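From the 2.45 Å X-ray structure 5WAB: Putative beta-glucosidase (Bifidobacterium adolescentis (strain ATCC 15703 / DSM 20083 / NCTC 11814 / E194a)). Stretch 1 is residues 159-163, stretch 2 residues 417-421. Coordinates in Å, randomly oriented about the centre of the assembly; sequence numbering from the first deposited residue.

Stretch 1 159-163: NQETD
Stretch 2, residues 417-421: EGFDR

This is a small polar contact between two irregular loop segments of one chain, whose touching residues are at least 257 apart in sequence, in which a single carboxylate, that of Asp420, collects the donors of a short bent segment.

Neither stretch is helix or strand, so the geometry rests on individual torsions. The register is set by Glu161 and Phe419, whose CA atoms lie 5.5 Å apart, and the two stretches together bury 227 Å². Stretch 1 enters extended at Gln160 (phi/psi -154/156), bends at Glu161 (-93/-27), and continues through Thr162 (-63/116) to Asp163, which has a positive phi (59/34). The bend leaves two successive amides, those of Glu161 and Thr162, directed at the same acceptor group.

That group is presented by Asp420 from a backbone at -88/145, with its CA-to-CB bond toward stretch 1, chi1 at -60° (m) and chi2 at -41°. Glu161 N donates to Asp420 OD1 at 2.9 Å, with an N-H...acceptor angle of 162°, and Thr162 N donates to Asp420 OD2, also at 2.9 Å but more bent at 148°. The side chain of Thr162, chi1 -61° (m), adds a third donor: its OG1 gives a short 2.5 Å hydrogen bond to Asp420 OD2. OD2 therefore takes both the amide and the hydroxyl of one residue, while OD1 takes the preceding amide. A water closes the circuit, donating to Thr162 OG1 at 2.5 Å and accepting from Asp420 N at 2.9 Å, so backbone and side chain of Asp420 both connect to the same threonine.

Around this polar centre the packing is modest. Glu161 points its CA-to-CB bond toward stretch 2, and its m, m rotamer (chi1 -71°, chi2 -62°, chi3 -83°) brings OE1 to 3.5 Å from Gly418 CA; its CB also lies 4.0 Å from Phe419 N. Gly418 adopts 78/9, a positive phi that by itself favours glycine; an ideal CB there would point away, 4.6 Å from Glu161 OE1. Phe419, at -131/147 with chi1 -73° (m) and chi2 -67°, directs its CA-to-CB bond away, leaving its ring out of the contact.

Gln160 makes a side-chain hydrogen bond within its own stretch. With chi1 72° (p), chi2 -171° (t) and chi3 44°, its NE2 donates to Thr162 O at 3.1 Å and 162°, while its CB sits 3.7 Å from Asp420 OD2. The rule to read here is local: one aspartate matched to consecutive backbone donors and a threonine hydroxyl.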

# COMPACT_ATOMS: atom_id res chain seq x y z
N ASN A 159 -0.12 -0.23 12.32
CA ASN A 159 -1.16 0.58 11.68
C ASN A 159 -1.29 1.98 12.28
O ASN A 159 -2.23 2.70 11.94
CB ASN A 159 -2.49 -0.16 11.76
CG ASN A 159 -2.35 -1.63 11.43
OD1 ASN A 159 -2.45 -2.49 12.31
ND2 ASN A 159 -2.13 -1.94 10.15
N GLN A 160 -0.39 2.36 13.19
CA GLN A 160 -0.42 3.70 13.78
C GLN A 160 0.98 4.06 14.24
O GLN A 160 1.83 3.20 14.49
CB GLN A 160 -1.41 3.78 14.94
CG GLN A 160 -0.98 3.06 16.18
CD GLN A 160 -2.09 3.00 17.19
OE1 GLN A 160 -3.23 2.72 16.83
NE2 GLN A 160 -1.78 3.28 18.45
N GLU A 161 1.23 5.37 14.34
CA GLU A 161 2.50 5.88 14.85
C GLU A 161 2.45 6.15 16.34
O GLU A 161 3.49 6.11 17.01
CB GLU A 161 2.88 7.18 14.13
CG GLU A 161 3.29 7.01 12.68
CD GLU A 161 4.53 6.15 12.54
OE1 GLU A 161 5.65 6.69 12.70
OE2 GLU A 161 4.38 4.93 12.28
N THR A 162 1.26 6.44 16.87
CA THR A 162 1.11 6.80 18.28
C THR A 162 1.53 5.65 19.18
O THR A 162 0.91 4.58 19.18
CB THR A 162 -0.34 7.19 18.54
OG1 THR A 162 -0.68 8.32 17.72
CG2 THR A 162 -0.55 7.55 19.99
N ASP A 163 2.59 5.88 19.97
CA ASP A 163 3.13 4.91 20.92
C ASP A 163 3.56 3.62 20.22
O ASP A 163 3.46 2.53 20.79
CB ASP A 163 2.11 4.60 22.02
CG ASP A 163 2.74 4.03 23.27
OD1 ASP A 163 3.97 4.22 23.45
OD2 ASP A 163 2.02 3.39 24.06
N GLU A 417 6.36 13.75 10.50
CA GLU A 417 6.86 12.39 10.64
C GLU A 417 6.76 11.91 12.08
O GLU A 417 6.97 12.67 13.03
CB GLU A 417 8.31 12.31 10.17
CG GLU A 417 8.91 10.91 10.21
CD GLU A 417 10.32 10.87 9.66
OE1 GLU A 417 10.81 11.93 9.22
OE2 GLU A 417 10.92 9.77 9.65
N GLY A 418 6.42 10.63 12.25
CA GLY A 418 6.30 10.04 13.56
C GLY A 418 5.01 10.36 14.29
O GLY A 418 4.90 10.03 15.48
N PHE A 419 4.04 10.99 13.64
CA PHE A 419 2.79 11.37 14.27
C PHE A 419 1.61 10.92 13.42
O PHE A 419 1.69 10.88 12.19
CB PHE A 419 2.74 12.89 14.48
CG PHE A 419 3.64 13.37 15.57
CD1 PHE A 419 3.39 13.04 16.89
CD2 PHE A 419 4.77 14.12 15.28
CE1 PHE A 419 4.23 13.48 17.91
CE2 PHE A 419 5.61 14.56 16.28
CZ PHE A 419 5.34 14.23 17.60
N ASP A 420 0.52 10.59 14.08
CA ASP A 420 -0.76 10.38 13.41
C ASP A 420 -1.49 11.71 13.31
O ASP A 420 -1.41 12.56 14.20
CB ASP A 420 -1.61 9.36 14.17
CG ASP A 420 -0.94 8.01 14.30
OD1 ASP A 420 -0.32 7.55 13.32
OD2 ASP A 420 -1.04 7.40 15.38
N ARG A 421 -2.23 11.89 12.21
CA ARG A 421 -3.07 13.07 12.08
C ARG A 421 -4.17 13.05 13.13
O ARG A 421 -4.55 12.01 13.67
CB ARG A 421 -3.66 13.14 10.67
CG ARG A 421 -2.69 13.66 9.63
CD ARG A 421 -3.05 13.14 8.25
NE ARG A 421 -4.25 13.72 7.68
CZ ARG A 421 -5.12 13.05 6.93
NH1 ARG A 421 -4.92 11.75 6.69
NH2 ARG A 421 -6.19 13.65 6.44
O HOH W 1 0.77 10.23 16.97